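Local atomic coordinates of Cys-Gly metallodipeptidase DUG1 (Saccharomyces cerevisiae, PDB entry 4G1P), a protein that hydrolyses the dipeptide Cys-Gly as a metal-dependent dipeptidase and serves as the catalytic component of the complex that degrades glutathione. Residues Lys47-Gln52 and Pro141-Ile146; Pro82-Arg87 and Gly101-Gln106; Lys184-Tyr189 and Asp431-Ser436; Val193-Ile198 and Gln473-Ser478. One frame throughout, in Å; residues are numbered along the deposited sequence.

Contact 1. Residues Lys47-Gln52 and Pro141-Ile146; sequences KFISEQ and PLLSWI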
loop_
_atom_site.group_PDB
_atom_site.type_symbol
_atom_site.label_atom_id
_atom_site.label_comp_id
_atom_site.label_asym_id
_atom_site.label_seq_id
_atom_site.Cartn_x
_atom_site.Cartn_y
_atom_site.Cartn_z
ATOM N N LYS A 47 -3.021 2.648 -31.304
ATOM C CA LYS A 47 -3.302 3.433 -32.480
ATOM C C LYS A 47 -1.982 3.824 -33.114
ATOM O O LYS A 47 -1.807 3.693 -34.328
ATOM C CB LYS A 47 -4.136 4.675 -32.118
ATOM C CG LYS A 47 -4.779 5.359 -33.318
ATOM C CD LYS A 47 -5.162 6.788 -32.995
ATOM C CE LYS A 47 -3.928 7.649 -32.686
ATOM N NZ LYS A 47 -4.267 8.955 -32.016
ATOM N N PHE A 48 -1.050 4.281 -32.282
ATOM C CA PHE A 48 0.263 4.688 -32.759
ATOM C C PHE A 48 0.965 3.551 -33.485
ATOM O O PHE A 48 1.543 3.751 -34.544
ATOM C CB PHE A 48 1.136 5.157 -31.604
ATOM C CG PHE A 48 2.571 5.377 -31.984
ATOM C CD1 PHE A 48 2.933 6.449 -32.786
ATOM C CD2 PHE A 48 3.558 4.507 -31.552
ATOM C CE1 PHE A 48 4.265 6.655 -33.152
ATOM C CE2 PHE A 48 4.888 4.703 -31.907
ATOM C CZ PHE A 48 5.242 5.782 -32.715
ATOM N N ILE A 49 0.917 2.359 -32.909
ATOM C CA ILE A 49 1.556 1.208 -33.515
ATOM C C ILE A 49 0.930 0.857 -34.858
ATOM O O ILE A 49 1.640 0.679 -35.845
ATOM C CB ILE A 49 1.564 0.002 -32.555
ATOM C CG1 ILE A 49 2.536 0.293 -31.417
ATOM C CG2 ILE A 49 1.982 -1.281 -33.271
ATOM C CD1 ILE A 49 2.539 -0.738 -30.368
ATOM N N SER A 50 -0.394 0.780 -34.909
ATOM C CA SER A 50 -1.063 0.488 -36.180
ATOM C C SER A 50 -0.669 1.493 -37.247
ATOM O O SER A 50 -0.548 1.138 -38.400
ATOM C CB SER A 50 -2.586 0.454 -36.025
ATOM O OG SER A 50 -3.059 1.631 -35.398
ATOM N N GLU A 51 -0.451 2.740 -36.846
ATOM C CA GLU A 51 0.034 3.783 -37.743
ATOM C C GLU A 51 1.442 3.497 -38.274
ATOM O O GLU A 51 1.716 3.687 -39.468
ATOM C CB GLU A 51 0.005 5.144 -37.055
ATOM C CG GLU A 51 -1.338 5.821 -37.113
ATOM C CD GLU A 51 -1.455 6.976 -36.133
ATOM O OE1 GLU A 51 -0.549 7.130 -35.276
ATOM O OE2 GLU A 51 -2.460 7.725 -36.214
ATOM N N GLN A 52 2.331 3.044 -37.396
ATOM C CA GLN A 52 3.655 2.645 -37.847
ATOM C C GLN A 52 3.577 1.452 -38.805
ATOM O O GLN A 52 4.305 1.398 -39.797
ATOM C CB GLN A 52 4.562 2.301 -36.671
ATOM C CG GLN A 52 4.791 3.437 -35.726
ATOM C CD GLN A 52 5.279 4.659 -36.439
ATOM O OE1 GLN A 52 6.398 4.688 -36.953
ATOM N NE2 GLN A 52 4.438 5.683 -36.488
ATOM N N PRO A 141 11.551 -4.384 -28.174
ATOM C CA PRO A 141 11.571 -5.583 -29.020
ATOM C C PRO A 141 10.427 -5.593 -30.030
ATOM O O PRO A 141 10.674 -5.871 -31.200
ATOM C CB PRO A 141 11.406 -6.725 -28.011
ATOM C CG PRO A 141 11.917 -6.158 -26.718
ATOM C CD PRO A 141 11.500 -4.726 -26.739
ATOM N N LEU A 142 9.210 -5.288 -29.585
ATOM C CA LEU A 142 8.060 -5.228 -30.476
ATOM C C LEU A 142 8.355 -4.356 -31.697
ATOM O O LEU A 142 8.241 -4.813 -32.834
ATOM C CB LEU A 142 6.835 -4.682 -29.737
ATOM C CG LEU A 142 5.490 -4.655 -30.459
ATOM C CD1 LEU A 142 4.368 -4.656 -29.440
ATOM C CD2 LEU A 142 5.359 -3.443 -31.350
ATOM N N LEU A 143 8.709 -3.095 -31.461
ATOM C CA LEU A 143 8.951 -2.172 -32.564
ATOM C C LEU A 143 10.118 -2.636 -33.447
ATOM O O LEU A 143 10.180 -2.313 -34.636
ATOM C CB LEU A 143 9.197 -0.755 -32.047
ATOM C CG LEU A 143 8.010 -0.053 -31.389
ATOM C CD1 LEU A 143 8.436 1.275 -30.764
ATOM C CD2 LEU A 143 6.886 0.151 -32.402
ATOM N N SER A 144 11.032 -3.402 -32.865
ATOM C CA SER A 144 12.169 -3.908 -33.617
ATOM C C SER A 144 11.729 -4.655 -34.874
ATOM O O SER A 144 12.330 -4.489 -35.938
ATOM C CB SER A 144 13.035 -4.810 -32.745
ATOM O OG SER A 144 13.715 -4.065 -31.760
ATOM N N TRP A 145 10.675 -5.457 -34.756
ATOM C CA TRP A 145 10.135 -6.146 -35.928
ATOM C C TRP A 145 9.805 -5.178 -37.055
ATOM O O TRP A 145 10.090 -5.464 -38.219
ATOM C CB TRP A 145 8.902 -6.964 -35.572
ATOM C CG TRP A 145 9.210 -8.092 -34.633
ATOM C CD1 TRP A 145 8.800 -8.218 -33.340
ATOM C CD2 TRP A 145 10.032 -9.235 -34.906
ATOM N NE1 TRP A 145 9.299 -9.374 -32.800
ATOM C CE2 TRP A 145 10.053 -10.020 -33.742
ATOM C CE3 TRP A 145 10.741 -9.674 -36.027
ATOM C CZ2 TRP A 145 10.762 -11.220 -33.662
ATOM C CZ3 TRP A 145 11.437 -10.868 -35.951
ATOM C CH2 TRP A 145 11.445 -11.626 -34.775
ATOM N N ILE A 146 9.239 -4.020 -36.720
ATOM C CA ILE A 146 8.922 -3.033 -37.749
ATOM C C ILE A 146 10.177 -2.370 -38.322
ATOM O O ILE A 146 10.280 -2.189 -39.533
ATOM C CB ILE A 146 7.976 -1.959 -37.232
ATOM C CG1 ILE A 146 6.800 -2.615 -36.512
ATOM C CG2 ILE A 146 7.521 -1.052 -38.379
ATOM C CD1 ILE A 146 5.936 -1.644 -35.767
#
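Q52, whose CB meets CD1 of I146 across the contact at 4.3 Å, lays its CG, offset toward the rim, over one face of the ring of F48, one turn earlier on the same helix. The F48 side chain also touches K25 and A26 of helix 16-28. Beyond CG the amide of Q52 leads away from the facing helix, and its OE1 accepts a hydrogen bond from NE of R22, so the interface receives the aliphatic part of this residue and not its polar end. The shortest approach is purely aliphatic: CD1 of I49 and CD2 of L142 meet tip to tip at 4.0 Å. In L142 the leucine fork is carried opposite the backbone N (chi1 -175°), which extends it toward the isoleucine. A looser touch follows where CG1 of I49 lies 4.5 Å from CD2 of L143. No hydrogen bond joins the two segments. S50 points away and turns OG back onto O of K47. The segment axes pass 11.3 Å apart at 22°, a spacing bridged mainly by the ends of branched side chains. Here helices 39-55 and 135-154 run side by side in the same direction, as befits the alpha/beta catalytic domain of an M20 peptidase; the side chain of L142 is about 6 Å from that of H102, a zinc ligand by similarity.

Contact 2. Residues Pro82-Arg87 and Gly101-Gln106; sequences PVILSR and GHYDVQ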
loop_
_atom_site.group_PDB
_atom_site.type_symbol
_atom_site.label_atom_id
_atom_site.label_comp_id
_atom_site.label_asym_id
_atom_site.label_seq_id
_atom_site.Cartn_x
_atom_site.Cartn_y
_atom_site.Cartn_z
ATOM N N PRO A 82 -7.030 -3.358 -27.813
ATOM C CA PRO A 82 -7.189 -4.177 -29.023
ATOM C C PRO A 82 -5.962 -5.041 -29.308
ATOM O O PRO A 82 -4.859 -4.586 -29.035
ATOM C CB PRO A 82 -7.334 -3.125 -30.126
ATOM C CG PRO A 82 -6.633 -1.938 -29.599
ATOM C CD PRO A 82 -6.904 -1.929 -28.133
ATOM N N VAL A 83 -6.137 -6.255 -29.824
ATOM C CA VAL A 83 -4.981 -7.034 -30.252
ATOM C C VAL A 83 -4.737 -6.621 -31.676
ATOM O O VAL A 83 -5.692 -6.454 -32.434
ATOM C CB VAL A 83 -5.196 -8.558 -30.201
ATOM C CG1 VAL A 83 -3.978 -9.266 -30.747
ATOM C CG2 VAL A 83 -5.426 -9.008 -28.790
ATOM N N ILE A 84 -3.472 -6.426 -32.034
ATOM C CA ILE A 84 -3.142 -5.842 -33.324
ATOM C C ILE A 84 -2.641 -6.900 -34.280
ATOM O O ILE A 84 -1.572 -7.450 -34.087
ATOM C CB ILE A 84 -2.055 -4.774 -33.197
ATOM C CG1 ILE A 84 -2.486 -3.673 -32.222
ATOM C CG2 ILE A 84 -1.753 -4.196 -34.561
ATOM C CD1 ILE A 84 -1.406 -2.641 -31.950
ATOM N N LEU A 85 -3.426 -7.191 -35.303
ATOM C CA LEU A 85 -3.024 -8.172 -36.294
ATOM C C LEU A 85 -2.670 -7.477 -37.599
ATOM O O LEU A 85 -3.397 -6.599 -38.060
ATOM C CB LEU A 85 -4.144 -9.189 -36.548
ATOM C CG LEU A 85 -4.831 -9.890 -35.372
ATOM C CD1 LEU A 85 -5.752 -10.933 -35.946
ATOM C CD2 LEU A 85 -3.848 -10.525 -34.399
ATOM N N SER A 86 -1.556 -7.874 -38.195
ATOM C CA SER A 86 -1.177 -7.353 -39.491
ATOM C C SER A 86 -0.311 -8.349 -40.257
ATOM O O SER A 86 0.222 -9.301 -39.685
ATOM C CB SER A 86 -0.447 -6.027 -39.333
ATOM O OG SER A 86 0.845 -6.217 -38.799
ATOM N N ARG A 87 -0.192 -8.139 -41.561
ATOM C CA ARG A 87 0.657 -8.980 -42.383
ATOM C C ARG A 87 1.575 -8.077 -43.175
ATOM O O ARG A 87 1.218 -6.937 -43.504
ATOM C CB ARG A 87 -0.165 -9.864 -43.328
ATOM C CG ARG A 87 -1.644 -9.996 -42.945
ATOM C CD ARG A 87 -2.470 -10.894 -43.892
ATOM N NE ARG A 87 -2.322 -12.292 -43.523
ATOM C CZ ARG A 87 -3.239 -13.004 -42.879
ATOM N NH1 ARG A 87 -4.407 -12.477 -42.553
ATOM N NH2 ARG A 87 -2.984 -14.264 -42.578
ATOM N N GLY A 101 4.154 -9.850 -29.511
ATOM C CA GLY A 101 4.734 -9.014 -28.475
ATOM C C GLY A 101 3.624 -8.255 -27.767
ATOM O O GLY A 101 2.435 -8.489 -28.013
ATOM N N HIS A 102 3.983 -7.334 -26.889
ATOM C CA HIS A 102 2.949 -6.604 -26.183
ATOM C C HIS A 102 3.290 -5.149 -25.976
ATOM O O HIS A 102 4.434 -4.793 -25.664
ATOM C CB HIS A 102 2.585 -7.285 -24.860
ATOM C CG HIS A 102 3.655 -7.234 -23.811
ATOM N ND1 HIS A 102 3.771 -6.191 -22.915
ATOM C CD2 HIS A 102 4.619 -8.128 -23.476
ATOM C CE1 HIS A 102 4.780 -6.433 -22.094
ATOM N NE2 HIS A 102 5.308 -7.603 -22.411
ATOM N N TYR A 103 2.279 -4.307 -26.144
ATOM C CA TYR A 103 2.495 -2.873 -26.113
ATOM C C TYR A 103 2.077 -2.176 -24.821
ATOM O O TYR A 103 2.310 -0.978 -24.679
ATOM C CB TYR A 103 1.836 -2.215 -27.310
ATOM C CG TYR A 103 0.341 -2.378 -27.398
ATOM C CD1 TYR A 103 -0.511 -1.577 -26.642
ATOM C CD2 TYR A 103 -0.233 -3.301 -28.281
ATOM C CE1 TYR A 103 -1.895 -1.705 -26.734
ATOM C CE2 TYR A 103 -1.611 -3.429 -28.382
ATOM C CZ TYR A 103 -2.439 -2.621 -27.603
ATOM O OH TYR A 103 -3.806 -2.728 -27.692
ATOM N N ASP A 104 1.452 -2.902 -23.896
ATOM C CA ASP A 104 1.146 -2.343 -22.586
ATOM C C ASP A 104 2.388 -2.511 -21.743
ATOM O O ASP A 104 3.302 -3.229 -22.144
ATOM C CB ASP A 104 -0.054 -3.024 -21.921
ATOM C CG ASP A 104 0.163 -4.516 -21.692
ATOM O OD1 ASP A 104 0.438 -5.252 -22.667
ATOM O OD2 ASP A 104 0.050 -4.963 -20.529
ATOM N N VAL A 105 2.417 -1.842 -20.588
ATOM C CA VAL A 105 3.612 -1.751 -19.746
ATOM C C VAL A 105 3.258 -1.668 -18.267
ATOM O O VAL A 105 2.174 -1.230 -17.906
ATOM C CB VAL A 105 4.448 -0.487 -20.090
ATOM C CG1 VAL A 105 5.022 -0.565 -21.501
ATOM C CG2 VAL A 105 3.612 0.782 -19.927
ATOM N N GLN A 106 4.193 -2.077 -17.417
ATOM C CA GLN A 106 4.059 -1.934 -15.968
ATOM C C GLN A 106 3.906 -0.470 -15.543
ATOM O O GLN A 106 4.393 0.422 -16.218
ATOM C CB GLN A 106 5.277 -2.547 -15.277
ATOM C CG GLN A 106 5.317 -4.062 -15.311
ATOM C CD GLN A 106 4.317 -4.684 -14.361
ATOM O OE1 GLN A 106 4.267 -4.322 -13.189
ATOM N NE2 GLN A 106 3.504 -5.614 -14.863
#
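Y103 holds its CG between the backbone N and the carbonyl carbon (chi1 61°), and this torsion sends the phenol across to P82 and I84. I84 answers with CG1 opposite its carbonyl carbon and an extended end, which places CD1 3.7 Å from CE2 of Y103, the two side chains meeting at a slant. At the end of the ring, OH of Y103 donates a hydrogen bond to O of P82 at 2.5 Å. The carbonyl oxygen sits at the ring edge, near its plane, and receives the donor in the carbonyl plane on a lone pair, at a C=O...donor angle of 140°. The pyrrolidine ring of P82 crosses the phenol at about a right angle. A phenylalanine in place of Y103 would probably leave O of P82 without this donor, with only the apolar packing on I84 to hold the ring across the contact. On either side of Y103 the chain carries functional groups: ND1 of H102 donates to O of D104 at 3.1 Å, from above that carbonyl plane, while the carboxylate of D104, an active-site residue by similarity, accepts from the backbone N atoms of E171 and E172. The chemistry is thus that of an uncharged phenol-to-carbonyl bond beside aliphatic packing, a tie between the start of strand 83-88 and the residue between H102 and D104, which may help to hold that turn of chain in place.

Contact 3. Residues Lys184-Tyr189 and Asp431-Ser436; sequences KEANGY and DALNTS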
loop_
_atom_site.group_PDB
_atom_site.type_symbol
_atom_site.label_atom_id
_atom_site.label_comp_id
_atom_site.label_asym_id
_atom_site.label_seq_id
_atom_site.Cartn_x
_atom_site.Cartn_y
_atom_site.Cartn_z
ATOM N N LYS A 184 -9.598 -19.176 -31.769
ATOM C CA LYS A 184 -10.680 -18.813 -32.681
ATOM C C LYS A 184 -10.145 -18.529 -34.065
ATOM O O LYS A 184 -10.835 -18.700 -35.063
ATOM C CB LYS A 184 -11.421 -17.570 -32.181
ATOM C CG LYS A 184 -12.403 -16.963 -33.200
ATOM C CD LYS A 184 -12.987 -15.633 -32.730
ATOM C CE LYS A 184 -14.156 -15.187 -33.592
ATOM N NZ LYS A 184 -15.198 -14.551 -32.732
ATOM N N GLU A 185 -8.899 -18.100 -34.132
ATOM C CA GLU A 185 -8.384 -17.599 -35.387
ATOM C C GLU A 185 -7.328 -18.516 -35.975
ATOM O O GLU A 185 -6.673 -18.176 -36.965
ATOM C CB GLU A 185 -7.837 -16.198 -35.178
ATOM C CG GLU A 185 -8.121 -15.287 -36.327
ATOM C CD GLU A 185 -9.590 -15.190 -36.661
ATOM O OE1 GLU A 185 -10.413 -15.191 -35.722
ATOM O OE2 GLU A 185 -9.915 -15.110 -37.866
ATOM N N ALA A 186 -7.179 -19.684 -35.362
ATOM C CA ALA A 186 -6.211 -20.668 -35.817
ATOM C C ALA A 186 -6.469 -21.100 -37.263
ATOM O O ALA A 186 -5.533 -21.362 -38.019
ATOM C CB ALA A 186 -6.210 -21.868 -34.887
ATOM N N ASN A 187 -7.740 -21.171 -37.643
ATOM C CA ASN A 187 -8.109 -21.573 -38.994
ATOM C C ASN A 187 -8.679 -20.384 -39.741
ATOM O O ASN A 187 -9.446 -20.536 -40.697
ATOM C CB ASN A 187 -9.114 -22.730 -38.971
ATOM C CG ASN A 187 -10.074 -22.649 -37.789
ATOM O OD1 ASN A 187 -9.975 -21.742 -36.956
ATOM N ND2 ASN A 187 -11.011 -23.600 -37.710
ATOM N N GLY A 188 -8.286 -19.197 -39.278
ATOM C CA GLY A 188 -8.729 -17.935 -39.838
ATOM C C GLY A 188 -7.535 -17.068 -40.157
ATOM O O GLY A 188 -6.760 -17.393 -41.062
ATOM N N TYR A 189 -7.368 -15.977 -39.407
ATOM C CA TYR A 189 -6.280 -15.036 -39.677
ATOM C C TYR A 189 -4.915 -15.712 -39.606
ATOM O O TYR A 189 -4.007 -15.315 -40.313
ATOM C CB TYR A 189 -6.330 -13.835 -38.729
ATOM C CG TYR A 189 -5.567 -12.629 -39.212
ATOM C CD1 TYR A 189 -4.187 -12.569 -39.110
ATOM C CD2 TYR A 189 -6.230 -11.540 -39.755
ATOM C CE1 TYR A 189 -3.480 -11.466 -39.560
ATOM C CE2 TYR A 189 -5.534 -10.426 -40.205
ATOM C CZ TYR A 189 -4.160 -10.399 -40.107
ATOM O OH TYR A 189 -3.459 -9.308 -40.555
ATOM N N ASP A 431 0.255 -25.055 -29.408
ATOM C CA ASP A 431 -0.808 -26.042 -29.533
ATOM C C ASP A 431 -1.903 -25.668 -30.530
ATOM O O ASP A 431 -2.293 -26.494 -31.352
ATOM C CB ASP A 431 -1.428 -26.329 -28.168
ATOM C CG ASP A 431 -0.482 -27.079 -27.242
ATOM O OD1 ASP A 431 0.677 -27.359 -27.646
ATOM O OD2 ASP A 431 -0.897 -27.380 -26.101
ATOM N N ALA A 432 -2.400 -24.436 -30.462
ATOM C CA ALA A 432 -3.501 -24.025 -31.321
ATOM C C ALA A 432 -3.114 -23.980 -32.795
ATOM O O ALA A 432 -3.925 -24.300 -33.666
ATOM C CB ALA A 432 -4.050 -22.677 -30.882
ATOM N N LEU A 433 -1.882 -23.567 -33.078
ATOM C CA LEU A 433 -1.455 -23.394 -34.455
ATOM C C LEU A 433 -0.682 -24.614 -34.931
ATOM O O LEU A 433 -0.461 -24.796 -36.133
ATOM C CB LEU A 433 -0.599 -22.130 -34.609
ATOM C CG LEU A 433 -1.220 -20.770 -34.265
ATOM C CD1 LEU A 433 -0.338 -19.630 -34.777
ATOM C CD2 LEU A 433 -2.676 -20.633 -34.765
ATOM N N ASN A 434 -0.287 -25.448 -33.977
ATOM C CA ASN A 434 0.596 -26.588 -34.232
ATOM C C ASN A 434 1.832 -26.237 -35.044
ATOM O O ASN A 434 2.021 -26.732 -36.146
ATOM C CB ASN A 434 -0.168 -27.761 -34.844
ATOM C CG ASN A 434 -1.220 -28.324 -33.893
ATOM O OD1 ASN A 434 -2.418 -28.098 -34.081
ATOM N ND2 ASN A 434 -0.774 -29.047 -32.854
ATOM N N THR A 435 2.651 -25.353 -34.484
ATOM C CA THR A 435 3.948 -25.010 -35.045
ATOM C C THR A 435 4.936 -24.949 -33.895
ATOM O O THR A 435 4.547 -25.072 -32.736
ATOM C CB THR A 435 3.936 -23.632 -35.707
ATOM O OG1 THR A 435 3.275 -22.700 -34.839
ATOM C CG2 THR A 435 3.208 -23.686 -37.034
ATOM N N SER A 436 6.208 -24.749 -34.215
ATOM C CA SER A 436 7.206 -24.530 -33.191
ATOM C C SER A 436 7.203 -23.065 -32.770
ATOM O O SER A 436 6.777 -22.191 -33.523
ATOM C CB SER A 436 8.582 -24.895 -33.712
ATOM O OG SER A 436 8.897 -24.102 -34.839
#
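A186 and L433 supply the apolar part: CD2 of L433 lies 3.7 Å from CB of A186 and equally near its CA, so one methyl branch rests against the corner of the turn. With CG opposite its carbonyl carbon (chi1 -61°), the leucine brings this branch across, although its CB does not itself face the other segment. CB of A186 also meets a polar atom, O of A432, at 3.6 Å, a van der Waals touch and not a bond. In the alpha/beta catalytic domain this joins the turn at the C-terminal end of helix 178-185 to the last residues of helix 426-433, near the edge of the central sheet, and L433 packs further onto F190, V193 and V196. No hydrogen bond crosses between the two segments; those within them shape each one separately. A type I beta turn runs from E185 to G188, closed by N of G188 on O of E185 at 3.0 Å. The carboxylate of E185 folds back over the turn, where its OE2 accepts N of Y189 through the anti lone pair, at 3.1 Å. On the other segment, N434 leaves the helical path with positive phi, and its N makes a weak bond to O of D431.

Contact 4. Residues Val193-Ile198 and Gln473-Ser478; sequences VDAVCI and QYYSES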
loop_
_atom_site.group_PDB
_atom_site.type_symbol
_atom_site.label_atom_id
_atom_site.label_comp_id
_atom_site.label_asym_id
_atom_site.label_seq_id
_atom_site.Cartn_x
_atom_site.Cartn_y
_atom_site.Cartn_z
ATOM N N VAL A 193 0.158 -19.966 -40.929
ATOM C CA VAL A 193 1.366 -19.738 -40.149
ATOM C C VAL A 193 2.268 -20.968 -40.104
ATOM O O VAL A 193 1.800 -22.078 -39.865
ATOM C CB VAL A 193 1.029 -19.274 -38.716
ATOM C CG1 VAL A 193 2.284 -19.167 -37.901
ATOM C CG2 VAL A 193 0.310 -17.937 -38.749
ATOM N N ASP A 194 3.561 -20.769 -40.338
ATOM C CA ASP A 194 4.509 -21.875 -40.309
ATOM C C ASP A 194 5.366 -21.912 -39.048
ATOM O O ASP A 194 6.041 -22.905 -38.770
ATOM C CB ASP A 194 5.411 -21.832 -41.542
ATOM C CG ASP A 194 4.629 -21.936 -42.816
ATOM O OD1 ASP A 194 3.810 -22.870 -42.926
ATOM O OD2 ASP A 194 4.805 -21.069 -43.693
ATOM N N ALA A 195 5.342 -20.829 -38.287
ATOM C CA ALA A 195 6.260 -20.693 -37.175
ATOM C C ALA A 195 5.898 -19.449 -36.411
ATOM O O ALA A 195 5.330 -18.514 -36.974
ATOM C CB ALA A 195 7.701 -20.605 -37.673
ATOM N N VAL A 196 6.228 -19.451 -35.127
ATOM C CA VAL A 196 5.989 -18.307 -34.277
ATOM C C VAL A 196 7.276 -17.908 -33.567
ATOM O O VAL A 196 7.974 -18.755 -32.996
ATOM C CB VAL A 196 4.887 -18.597 -33.261
ATOM C CG1 VAL A 196 4.813 -17.485 -32.208
ATOM C CG2 VAL A 196 3.557 -18.765 -33.978
ATOM N N CYS A 197 7.593 -16.614 -33.631
ATOM C CA CYS A 197 8.716 -16.056 -32.896
ATOM C C CYS A 197 8.257 -15.008 -31.877
ATOM O O CYS A 197 7.375 -14.186 -32.158
ATOM C CB CYS A 197 9.722 -15.423 -33.845
ATOM S SG CYS A 197 11.215 -15.017 -32.968
ATOM N N ILE A 198 8.855 -15.037 -30.692
ATOM C CA ILE A 198 8.520 -14.080 -29.652
ATOM C C ILE A 198 9.791 -13.475 -29.101
ATOM O O ILE A 198 10.721 -14.203 -28.740
ATOM C CB ILE A 198 7.773 -14.744 -28.490
ATOM C CG1 ILE A 198 6.378 -15.170 -28.917
ATOM C CG2 ILE A 198 7.656 -13.792 -27.314
ATOM C CD1 ILE A 198 5.654 -15.994 -27.854
ATOM N N GLN A 473 15.923 -14.449 -42.411
ATOM C CA GLN A 473 16.581 -14.820 -43.640
ATOM C C GLN A 473 16.963 -16.297 -43.629
ATOM O O GLN A 473 16.648 -17.040 -44.570
ATOM C CB GLN A 473 17.821 -13.955 -43.859
ATOM C CG GLN A 473 18.570 -14.291 -45.138
ATOM C CD GLN A 473 17.700 -14.149 -46.375
ATOM O OE1 GLN A 473 17.092 -13.107 -46.602
ATOM N NE2 GLN A 473 17.633 -15.199 -47.173
ATOM N N TYR A 474 17.639 -16.725 -42.568
ATOM C CA TYR A 474 18.102 -18.102 -42.501
ATOM C C TYR A 474 16.942 -19.077 -42.426
ATOM O O TYR A 474 16.962 -20.130 -43.073
ATOM C CB TYR A 474 19.029 -18.322 -41.322
ATOM C CG TYR A 474 20.380 -17.696 -41.495
ATOM C CD1 TYR A 474 20.899 -17.447 -42.760
ATOM C CD2 TYR A 474 21.137 -17.338 -40.390
ATOM C CE1 TYR A 474 22.153 -16.857 -42.915
ATOM C CE2 TYR A 474 22.379 -16.755 -40.529
ATOM C CZ TYR A 474 22.885 -16.517 -41.788
ATOM O OH TYR A 474 24.123 -15.925 -41.902
ATOM N N TYR A 475 15.939 -18.734 -41.628
ATOM C CA TYR A 475 14.770 -19.581 -41.529
ATOM C C TYR A 475 14.166 -19.796 -42.917
ATOM O O TYR A 475 13.835 -20.929 -43.285
ATOM C CB TYR A 475 13.739 -19.024 -40.538
ATOM C CG TYR A 475 12.505 -19.883 -40.468
ATOM C CD1 TYR A 475 12.536 -21.118 -39.840
ATOM C CD2 TYR A 475 11.323 -19.488 -41.077
ATOM C CE1 TYR A 475 11.422 -21.920 -39.795
ATOM C CE2 TYR A 475 10.199 -20.288 -41.035
ATOM C CZ TYR A 475 10.260 -21.500 -40.392
ATOM O OH TYR A 475 9.149 -22.298 -40.343
ATOM N N SER A 476 14.068 -18.727 -43.703
ATOM C CA SER A 476 13.530 -18.831 -45.062
ATOM C C SER A 476 14.345 -19.785 -45.941
ATOM O O SER A 476 13.829 -20.324 -46.919
ATOM C CB SER A 476 13.471 -17.460 -45.738
ATOM O OG SER A 476 14.763 -17.025 -46.122
ATOM N N GLU A 477 15.614 -19.985 -45.595
ATOM C CA GLU A 477 16.480 -20.864 -46.381
ATOM C C GLU A 477 16.483 -22.315 -45.899
ATOM O O GLU A 477 16.740 -23.214 -46.684
ATOM C CB GLU A 477 17.910 -20.322 -46.439
ATOM C CG GLU A 477 18.040 -18.999 -47.163
ATOM C CD GLU A 477 19.348 -18.292 -46.840
ATOM O OE1 GLU A 477 20.201 -18.889 -46.151
ATOM O OE2 GLU A 477 19.528 -17.133 -47.269
ATOM N N SER A 478 16.188 -22.543 -44.624
ATOM C CA SER A 478 16.204 -23.894 -44.056
ATOM C C SER A 478 15.213 -24.804 -44.744
ATOM O O SER A 478 14.053 -24.426 -44.904
ATOM C CB SER A 478 15.815 -23.866 -42.588
ATOM O OG SER A 478 14.426 -24.084 -42.451
#
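A195 and Y475 meet where strand 195-198, an inner strand of the six-stranded central sheet of the catalytic domain, is covered by the C-terminal helix 458-477. The close part is small and built round the end of one phenol. With its CG anti to the backbone N (chi1 178°), Y475 stretches from the helix toward the strand, and CB of A195 lies 3.5 Å from its OH and 3.8 Å from its CZ. The alanine methyl approaches the ring obliquely. Because A195 brings nothing longer than a methyl, the tyrosine can come nearly up to the backbone: its OH lies 3.5 Å from O of D194, a contact without a hydrogen bond. V97 of strand 96-102 and A401 of helix 397-410 also touch Y475, while K95 makes a cation-pi contact with it and donates NZ to its backbone O. Toward D194 the packing thins out. CB of this aspartate stays 4.0 Å from OH of Y475, and its OD2 turns instead to N of T96 on the neighbouring strand, so the charged end serves the sheet and not the helix. Farther along, the helix ends in more open surroundings, with S476 and S478 partly exposed and E477 exposed. Within its last turn, O of Y474 accepts from N of both E477 and S478, and NZ of K95 also meets O of S478. NE2 of Q473 donates to OE2 of E477 at 2.7 Å, reaching that oxygen from above the carboxylate plane.

Contacts 1, 2 and 4 are buried, whereas contact 3 lies at the surface. Contact 1 is helix against helix and almost wholly aliphatic; contact 2, nested within the loop that contact 1 closes, is alone of the four in having a hydrogen bond across its segments, near the active site. The two form continuous packing, since CD1 of I49 lies 3.5 Å from CB of Y103. Contacts 2 and 4 reach the same sheet through the adjacent strands 96-102 and 195-198. Contacts 3 and 4 alternate along the chain and meet where S436 O and V196 N probably bond. Contact 2 is similarly linked to contact 3 by R87 and Y189.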